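Local coordinates for protein phenyl-3-pyruvate decarboxylase (Azospirillum brasilense, PDB 2NXW) that catalyses the thiamine diphosphate- and magnesium-dependent decarboxylation of indole-3-pyruvate to indole-3-acetaldehyde and carbon dioxide, a step in auxin biosynthesis, at residues T140-F145 / Y180-R185; E25-A30 / L48-V53; P61-S66 / R463-D468. All coordinates share one frame; numbering follows the deposited sequence. Where two conformers were deposited one is given.

Overall arrangement
From the N terminus, contact 2 closes first, bringing helix 48-57 back against helix 23-33 after the chain has run through strand 39-41. The chain then enters strand 62-64, whose residues 61-66 open the long loop that contact 3 closes only at 463-468. Contact 1 is nested inside that loop, where helix 140-145 meets strand 179-184 of the same parallel sheet that holds strand 62-64. Contacts 1 and 2 touch, Leu27 packing on Leu181 and Ile183 from the other side of the strand. Of the three, only contact 3 has a segment in the C-terminal cofactor-binding domain of the same chain. All three lie within reach of the second subunit.

Contact 1: residues T140-F145 / Y180-R185; sequences TQFQVF and YLEIPR
The Tyr180 ring carries Phe145 over one face and has Phe142 CD1, Glu182 OE1 and the amide of Gln141 around its edge. Phe145 CB stands over the ring, 3.9 Å from its centroid and 14° off the normal, as a CH-pi contact; beyond it the phenyl ring runs nearly parallel to the tyrosine but slid so far aside that the two barely overlap. Phe145 CG comes within 3.7 Å of Tyr180 CD1. The plane of Phe142 stands at 75° to that of Tyr180 in an offset edge-to-face pair, the edge of Tyr180 toward the face of Phe142, with Phe142 CD1 3.6 Å from Tyr180 CE2; Glu182 OE1 lies at the edge of the Phe142 ring, near its plane.

Beyond the rings the contact is polar. Tyr180 OH accepts from Gln141 NE2 at 2.8 Å, the hydroxyl lying slightly out of the amide plane, and donates to Glu182 OE1 at 2.6 Å, at its anti lone pair. Two bonds thus grip the hydroxyl and hold the end of the side chain, while Phe145 over the face and Phe142 at the edge limit the turning of the ring. The tyrosine reaches this position because CG is anti to the backbone N (chi1 178°), which sends the ring toward the helix. The Gln141 amide also bonds Ser117 and Gly93. A phenylalanine in place of Tyr180 would probably leave Glu182 OE1 without this donor and Gln141 NE2 with one acceptor fewer.

Helix 140-145 runs nearly antiparallel to residues 180-184, the short segment axes 9.9 Å apart at closest, and its other side meets Val144 and Glu147 of the second subunit. The aromatic cluster seals this helix onto the parallel sheet of the N-terminal cofactor-binding domain, in keeping with the alpha/beta fold of thiamine diphosphate enzymes.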
# COMPACT_ATOMS: atom_id res chain seq x y z
N THR A 140 -1.56 -17.46 0.01
CA THR A 140 -0.28 -16.78 0.08
C THR A 140 0.61 -17.01 -1.14
O THR A 140 1.17 -16.06 -1.69
CB THR A 140 0.49 -17.23 1.34
OG1 THR A 140 -0.31 -16.95 2.50
CG2 THR A 140 1.82 -16.50 1.46
N GLN A 141 0.75 -18.26 -1.57
CA GLN A 141 1.61 -18.53 -2.71
C GLN A 141 1.14 -17.84 -3.98
O GLN A 141 1.92 -17.22 -4.69
CB GLN A 141 1.73 -20.04 -2.94
CG GLN A 141 2.67 -20.40 -4.08
CD GLN A 141 3.02 -21.88 -4.10
OE1 GLN A 141 3.41 -22.45 -3.08
NE2 GLN A 141 2.89 -22.50 -5.27
N PHE A 142 -0.15 -17.96 -4.28
CA PHE A 142 -0.69 -17.33 -5.47
C PHE A 142 -0.48 -15.81 -5.38
O PHE A 142 -0.08 -15.18 -6.36
CB PHE A 142 -2.18 -17.66 -5.60
CG PHE A 142 -2.73 -17.46 -6.99
CD1 PHE A 142 -2.83 -18.54 -7.87
CD2 PHE A 142 -3.15 -16.21 -7.41
CE1 PHE A 142 -3.35 -18.36 -9.16
CE2 PHE A 142 -3.67 -16.02 -8.69
CZ PHE A 142 -3.77 -17.10 -9.56
N GLN A 143 -0.74 -15.24 -4.21
CA GLN A 143 -0.59 -13.80 -4.02
C GLN A 143 0.84 -13.31 -4.22
O GLN A 143 1.06 -12.20 -4.70
CB GLN A 143 -1.10 -13.39 -2.64
CG GLN A 143 -2.58 -13.64 -2.45
CD GLN A 143 -3.43 -12.96 -3.51
OE1 GLN A 143 -3.38 -11.74 -3.67
NE2 GLN A 143 -4.21 -13.75 -4.24
N VAL A 144 1.80 -14.12 -3.82
CA VAL A 144 3.19 -13.74 -3.99
C VAL A 144 3.56 -13.84 -5.47
O VAL A 144 4.16 -12.92 -6.03
CB VAL A 144 4.13 -14.65 -3.14
CG1 VAL A 144 5.57 -14.52 -3.60
CG2 VAL A 144 4.03 -14.24 -1.67
N PHE A 145 3.18 -14.93 -6.13
CA PHE A 145 3.54 -15.06 -7.53
C PHE A 145 2.86 -14.06 -8.46
O PHE A 145 3.41 -13.70 -9.49
CB PHE A 145 3.35 -16.50 -8.03
CG PHE A 145 4.55 -17.37 -7.76
CD1 PHE A 145 4.69 -18.05 -6.55
CD2 PHE A 145 5.59 -17.43 -8.68
CE1 PHE A 145 5.86 -18.77 -6.26
CE2 PHE A 145 6.77 -18.14 -8.40
CZ PHE A 145 6.90 -18.81 -7.19
N TYR A 180 2.47 -17.83 -14.19
CA TYR A 180 2.29 -18.82 -13.14
C TYR A 180 1.08 -19.74 -13.33
O TYR A 180 -0.03 -19.27 -13.54
CB TYR A 180 2.14 -18.07 -11.80
CG TYR A 180 1.91 -18.94 -10.60
CD1 TYR A 180 2.91 -19.77 -10.11
CD2 TYR A 180 0.68 -18.92 -9.92
CE1 TYR A 180 2.71 -20.56 -9.00
CE2 TYR A 180 0.47 -19.71 -8.80
CZ TYR A 180 1.49 -20.53 -8.34
OH TYR A 180 1.27 -21.33 -7.24
N LEU A 181 1.32 -21.05 -13.27
CA LEU A 181 0.25 -22.03 -13.40
C LEU A 181 0.30 -22.93 -12.17
O LEU A 181 1.34 -23.51 -11.86
CB LEU A 181 0.44 -22.89 -14.66
CG LEU A 181 0.25 -22.14 -15.98
CD1 LEU A 181 0.61 -23.04 -17.16
CD2 LEU A 181 -1.21 -21.66 -16.10
N GLU A 182 -0.82 -23.03 -11.47
CA GLU A 182 -0.93 -23.84 -10.27
C GLU A 182 -1.85 -25.01 -10.62
O GLU A 182 -2.97 -24.81 -11.08
CB GLU A 182 -1.53 -22.95 -9.16
CG GLU A 182 -1.56 -23.52 -7.77
CD GLU A 182 -2.01 -22.48 -6.77
OE1 GLU A 182 -1.20 -21.59 -6.42
OE2 GLU A 182 -3.18 -22.54 -6.35
N ILE A 183 -1.37 -26.23 -10.41
CA ILE A 183 -2.14 -27.42 -10.75
C ILE A 183 -2.44 -28.34 -9.57
O ILE A 183 -1.54 -29.03 -9.07
CB ILE A 183 -1.41 -28.27 -11.83
CG1 ILE A 183 -1.02 -27.38 -13.02
CG2 ILE A 183 -2.32 -29.40 -12.30
CD1 ILE A 183 -0.27 -28.12 -14.12
N PRO A 184 -3.70 -28.36 -9.09
CA PRO A 184 -4.07 -29.23 -7.96
C PRO A 184 -3.68 -30.66 -8.37
O PRO A 184 -3.91 -31.06 -9.51
CB PRO A 184 -5.58 -29.03 -7.87
CG PRO A 184 -5.76 -27.61 -8.32
CD PRO A 184 -4.83 -27.51 -9.51
N ARG A 185 -3.11 -31.44 -7.46
CA ARG A 185 -2.67 -32.76 -7.86
C ARG A 185 -3.73 -33.72 -8.40
O ARG A 185 -3.40 -34.61 -9.18
CB ARG A 185 -1.87 -33.44 -6.74
CG ARG A 185 -2.58 -33.58 -5.43
CD ARG A 185 -1.71 -34.42 -4.51
NE ARG A 185 -2.15 -34.37 -3.13
CZ ARG A 185 -1.47 -34.90 -2.12
NH1 ARG A 185 -0.33 -35.54 -2.35
NH2 ARG A 185 -1.93 -34.80 -0.88

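Contact 2: residues E25-A30 / L48-V53; sequences EALLRA and LPFFKV
Leu27 and Leu28 of the first helix both send a methyl group to the outer end of the Phe50 ring, and this aliphatic-aromatic packing is one half of the contact. Leu28 CD2 lies 4.2 Å from Phe50 CZ, while Leu27 CD2 comes to 4.3 Å from the neighbouring Phe50 CE1. Both methyls approach obliquely. With chi1 at 179° the phenyl ring extends opposite the backbone N, and its far end comes beside the two leucines although the side chain does not leave its helix directly toward the partner.

The other half is aliphatic and gathers about Val53. Its CG1 methyl packs against the methylene chain of Glu25, with Val53 CG1 3.6 Å from Glu25 CG, and more loosely against Leu28, where Val53 CG1 is 4.3 Å from Leu28 CD1. Leu28 thereby serves both halves, one methyl branch turned to the ring and the other to the valine. Glu25 lends its hydrocarbon part to this packing; its carboxylate is occupied at the start of its own helix, where OE1 accepts from the backbone nitrogen of Lys22.

No hydrogen bond joins the two segments. Their axes pass 10.9 Å apart at a crossing angle of -56°, a separation bridged by Leu27, Leu28 and Phe50 meeting near their ends, while at Glu25 and Val53, where the backbones come closest, a methyl meets a methylene.

Farther along the second helix, Ala54 and Thr57 extend the surface met by Leu28, and Lys52 forms a salt bridge with Glu488 of the second subunit. Leu27 also lies on Leu181 and Ile183 of strand 179-184 and on Ile165 of helix 161-175, so helix 23-33 packs on the sheet at strand 179-184, with helices 48-57 and 161-175 also in contact with it.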
# COMPACT_ATOMS: atom_id res chain seq x y z
N GLU A 25 -0.57 -33.55 -19.76
CA GLU A 25 -0.07 -33.85 -21.10
C GLU A 25 -0.42 -32.70 -22.05
O GLU A 25 0.39 -32.29 -22.88
CB GLU A 25 -0.70 -35.15 -21.64
CG GLU A 25 -0.49 -36.37 -20.76
CD GLU A 25 -1.12 -37.65 -21.34
OE1 GLU A 25 -2.35 -37.66 -21.61
OE2 GLU A 25 -0.38 -38.64 -21.53
N ALA A 26 -1.65 -32.19 -21.93
CA ALA A 26 -2.11 -31.09 -22.76
C ALA A 26 -1.24 -29.86 -22.53
O ALA A 26 -0.91 -29.13 -23.47
CB ALA A 26 -3.56 -30.77 -22.45
N LEU A 27 -0.86 -29.63 -21.28
CA LEU A 27 -0.02 -28.48 -20.95
C LEU A 27 1.39 -28.66 -21.53
O LEU A 27 1.92 -27.74 -22.15
CB LEU A 27 0.06 -28.31 -19.43
CG LEU A 27 1.07 -27.28 -18.92
CD1 LEU A 27 0.77 -25.89 -19.49
CD2 LEU A 27 1.02 -27.24 -17.40
N LEU A 28 1.98 -29.84 -21.33
CA LEU A 28 3.31 -30.09 -21.86
C LEU A 28 3.31 -29.94 -23.38
O LEU A 28 4.23 -29.37 -23.95
CB LEU A 28 3.80 -31.49 -21.46
CG LEU A 28 4.09 -31.67 -19.96
CD1 LEU A 28 4.31 -33.15 -19.66
CD2 LEU A 28 5.32 -30.85 -19.54
N ARG A 29 2.25 -30.43 -24.03
CA ARG A 29 2.16 -30.32 -25.48
C ARG A 29 2.00 -28.86 -25.92
O ARG A 29 2.58 -28.45 -26.92
CB ARG A 29 1.00 -31.17 -26.01
CG ARG A 29 1.28 -32.67 -25.94
CD ARG A 29 0.11 -33.50 -26.46
NE ARG A 29 0.40 -34.93 -26.37
CZ ARG A 29 1.32 -35.56 -27.09
NH1 ARG A 29 2.05 -34.90 -27.97
NH2 ARG A 29 1.51 -36.87 -26.92
N ALA A 30 1.22 -28.08 -25.18
CA ALA A 30 1.01 -26.67 -25.50
C ALA A 30 2.33 -25.91 -25.40
O ALA A 30 2.60 -24.99 -26.18
CB ALA A 30 -0.01 -26.06 -24.55
N LEU A 48 4.27 -34.73 -7.42
CA LEU A 48 4.66 -36.05 -7.91
C LEU A 48 3.86 -36.54 -9.12
O LEU A 48 4.44 -37.01 -10.09
CB LEU A 48 4.63 -37.08 -6.77
CG LEU A 48 5.85 -37.01 -5.85
CD1 LEU A 48 5.67 -37.94 -4.66
CD2 LEU A 48 7.09 -37.40 -6.64
N PRO A 49 2.52 -36.44 -9.08
CA PRO A 49 1.74 -36.89 -10.23
C PRO A 49 2.12 -36.17 -11.53
O PRO A 49 2.18 -36.79 -12.60
CB PRO A 49 0.30 -36.60 -9.80
CG PRO A 49 0.36 -36.84 -8.32
CD PRO A 49 1.64 -36.13 -7.93
N PHE A 50 2.38 -34.87 -11.44
CA PHE A 50 2.77 -34.10 -12.62
C PHE A 50 4.13 -34.54 -13.15
O PHE A 50 4.31 -34.70 -14.36
CB PHE A 50 2.80 -32.60 -12.29
CG PHE A 50 3.21 -31.74 -13.45
CD1 PHE A 50 2.34 -31.51 -14.50
CD2 PHE A 50 4.49 -31.19 -13.50
CE1 PHE A 50 2.73 -30.74 -15.60
CE2 PHE A 50 4.89 -30.42 -14.58
CZ PHE A 50 4.01 -30.19 -15.64
N PHE A 51 5.10 -34.75 -12.26
CA PHE A 51 6.41 -35.17 -12.71
C PHE A 51 6.36 -36.57 -13.33
O PHE A 51 7.14 -36.88 -14.22
CB PHE A 51 7.43 -35.13 -11.56
CG PHE A 51 8.05 -33.77 -11.34
CD1 PHE A 51 7.28 -32.69 -10.94
CD2 PHE A 51 9.42 -33.60 -11.53
CE1 PHE A 51 7.86 -31.44 -10.72
CE2 PHE A 51 10.02 -32.34 -11.32
CZ PHE A 51 9.23 -31.27 -10.92
N LYS A 52 5.42 -37.40 -12.85
CA LYS A 52 5.25 -38.75 -13.38
C LYS A 52 4.83 -38.66 -14.83
O LYS A 52 5.36 -39.37 -15.69
CB LYS A 52 4.19 -39.52 -12.58
CG LYS A 52 3.87 -40.91 -13.14
CD LYS A 52 2.90 -41.65 -12.23
CE LYS A 52 2.51 -43.00 -12.83
NZ LYS A 52 1.63 -43.77 -11.91
N VAL A 53 3.87 -37.79 -15.13
CA VAL A 53 3.42 -37.62 -16.51
C VAL A 53 4.58 -37.11 -17.36
O VAL A 53 4.82 -37.59 -18.46
CB VAL A 53 2.23 -36.64 -16.61
CG1 VAL A 53 1.90 -36.37 -18.08
CG2 VAL A 53 1.02 -37.23 -15.90

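Contact 3: residues P61-S66 / R463-D468; sequences PLHTLS and RRLGID
His63, in strand 62-64, outermost in the sheet within this chain, meets Leu465 through a single methyl: Leu465 CD2 lies 3.5 Å from His63 CB and 3.6 Å from His63 ND1, tucked obliquely beside the base of the imidazole. A chi1 of -65° in Leu465, CG opposite the carbonyl carbon, brings the branched end toward the strand.

Thr64 provides the polar part. Its backbone nitrogen donates to a water at 3.0 Å, and that water also accepts a weak bond from Arg464 NE. Arg464 NH2 reaches Thr64 O at 3.4 Å, near the guanidinium plane but again only weakly. This arginine was deposited in two conformers, and in the one described its firmer partner is Asn461, so the link to the strand is a loose one.

At Leu65 the contact turns apolar once more. Leu65 CD2 meets Leu465 CD1 at 4.0 Å, so the two methyls of Leu465 divide between His63 and Leu65.

The helical turn carrying Arg464 and Leu465 ends at Gly466 in a Schellman motif, which swings the chain toward strand 470-475. Leu465 also packs on Ile432 of helix 427-437, Leu65 leans on Ala70 and Ala74 of helix 68-82, and His63 pairs through its backbone with Met39 and Gly41 of the parallel strand 39-41. The contact thus joins strand 62-64 of the N-terminal sheet to the helices of the C-terminal domain.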
# COMPACT_ATOMS: atom_id res chain seq x y z
N PRO A 61 11.96 -32.84 -22.50
CA PRO A 61 13.03 -33.48 -21.74
C PRO A 61 12.92 -32.96 -20.30
O PRO A 61 12.79 -31.75 -20.10
CB PRO A 61 14.29 -32.98 -22.44
CG PRO A 61 13.84 -32.86 -23.86
CD PRO A 61 12.48 -32.21 -23.73
N LEU A 62 12.97 -33.87 -19.33
CA LEU A 62 12.86 -33.48 -17.92
C LEU A 62 14.23 -33.45 -17.25
O LEU A 62 14.90 -34.48 -17.15
CB LEU A 62 11.93 -34.46 -17.19
CG LEU A 62 11.75 -34.29 -15.68
CD1 LEU A 62 11.05 -32.97 -15.38
CD2 LEU A 62 10.93 -35.46 -15.14
N HIS A 63 14.62 -32.27 -16.78
CA HIS A 63 15.92 -32.10 -16.12
C HIS A 63 15.76 -31.65 -14.69
O HIS A 63 15.18 -30.59 -14.43
CB HIS A 63 16.75 -31.05 -16.86
CG HIS A 63 16.97 -31.35 -18.30
ND1 HIS A 63 17.40 -32.59 -18.74
CD2 HIS A 63 16.84 -30.58 -19.40
CE1 HIS A 63 17.52 -32.56 -20.06
NE2 HIS A 63 17.18 -31.36 -20.48
N THR A 64 16.26 -32.43 -13.75
CA THR A 64 16.17 -32.01 -12.36
C THR A 64 17.47 -31.34 -11.94
O THR A 64 18.53 -31.55 -12.55
CB THR A 64 15.86 -33.18 -11.40
OG1 THR A 64 16.90 -34.17 -11.47
CG2 THR A 64 14.52 -33.81 -11.78
N LEU A 65 17.36 -30.48 -10.94
CA LEU A 65 18.53 -29.79 -10.41
C LEU A 65 18.53 -29.99 -8.90
O LEU A 65 17.66 -30.67 -8.37
CB LEU A 65 18.50 -28.32 -10.81
CG LEU A 65 18.74 -28.18 -12.32
CD1 LEU A 65 18.49 -26.76 -12.78
CD2 LEU A 65 20.17 -28.60 -12.65
N SER A 66 19.50 -29.42 -8.21
CA SER A 66 19.60 -29.59 -6.78
C SER A 66 18.75 -28.68 -5.91
O SER A 66 18.15 -29.13 -4.93
CB SER A 66 21.06 -29.39 -6.34
OG SER A 66 21.92 -30.33 -6.96
N ARG A 463 26.88 -34.51 -15.04
CA ARG A 463 26.96 -35.86 -15.60
C ARG A 463 25.58 -36.40 -15.96
O ARG A 463 25.37 -36.89 -17.07
CB ARG A 463 27.62 -36.84 -14.63
CG ARG A 463 27.87 -38.22 -15.29
CD ARG A 463 27.67 -39.39 -14.33
NE ARG A 463 26.29 -39.52 -13.86
CZ ARG A 463 25.28 -40.01 -14.58
NH1 ARG A 463 25.46 -40.43 -15.83
NH2 ARG A 463 24.06 -40.07 -14.05
N ARG A 464 24.63 -36.29 -15.04
CA ARG A 464 23.28 -36.80 -15.30
C ARG A 464 22.61 -36.04 -16.45
O ARG A 464 21.87 -36.62 -17.25
CB ARG A 464 22.43 -36.68 -14.04
CG ARG A 464 21.03 -37.27 -14.18
CD ARG A 464 20.28 -37.27 -12.86
NE ARG A 464 20.01 -35.93 -12.36
CZ ARG A 464 20.84 -35.20 -11.61
NH1 ARG A 464 22.03 -35.68 -11.25
NH2 ARG A 464 20.48 -33.99 -11.22
N LEU A 465 22.88 -34.75 -16.54
CA LEU A 465 22.31 -33.92 -17.60
C LEU A 465 23.03 -34.10 -18.93
O LEU A 465 22.55 -33.65 -19.98
CB LEU A 465 22.38 -32.45 -17.18
CG LEU A 465 21.53 -32.06 -15.97
CD1 LEU A 465 21.96 -30.66 -15.53
CD2 LEU A 465 20.05 -32.10 -16.34
N GLY A 466 24.18 -34.76 -18.90
CA GLY A 466 24.94 -34.99 -20.11
C GLY A 466 25.59 -33.76 -20.71
O GLY A 466 25.68 -33.63 -21.92
N ILE A 467 26.04 -32.84 -19.85
CA ILE A 467 26.68 -31.62 -20.32
C ILE A 467 28.06 -31.45 -19.66
O ILE A 467 28.35 -32.08 -18.64
CB ILE A 467 25.81 -30.37 -20.04
CG1 ILE A 467 25.60 -30.20 -18.53
CG2 ILE A 467 24.47 -30.50 -20.78
CD1 ILE A 467 24.89 -28.91 -18.14
N ASP A 468 28.89 -30.59 -20.26
CA ASP A 468 30.26 -30.39 -19.79
C ASP A 468 30.75 -28.95 -19.90
O ASP A 468 31.79 -28.67 -20.51
CB ASP A 468 31.20 -31.30 -20.60
CG ASP A 468 31.10 -31.05 -22.11
OD1 ASP A 468 30.28 -30.24 -22.57
OD2 ASP A 468 31.87 -31.69 -22.85
O HOH W 1 17.84 -34.79 -14.66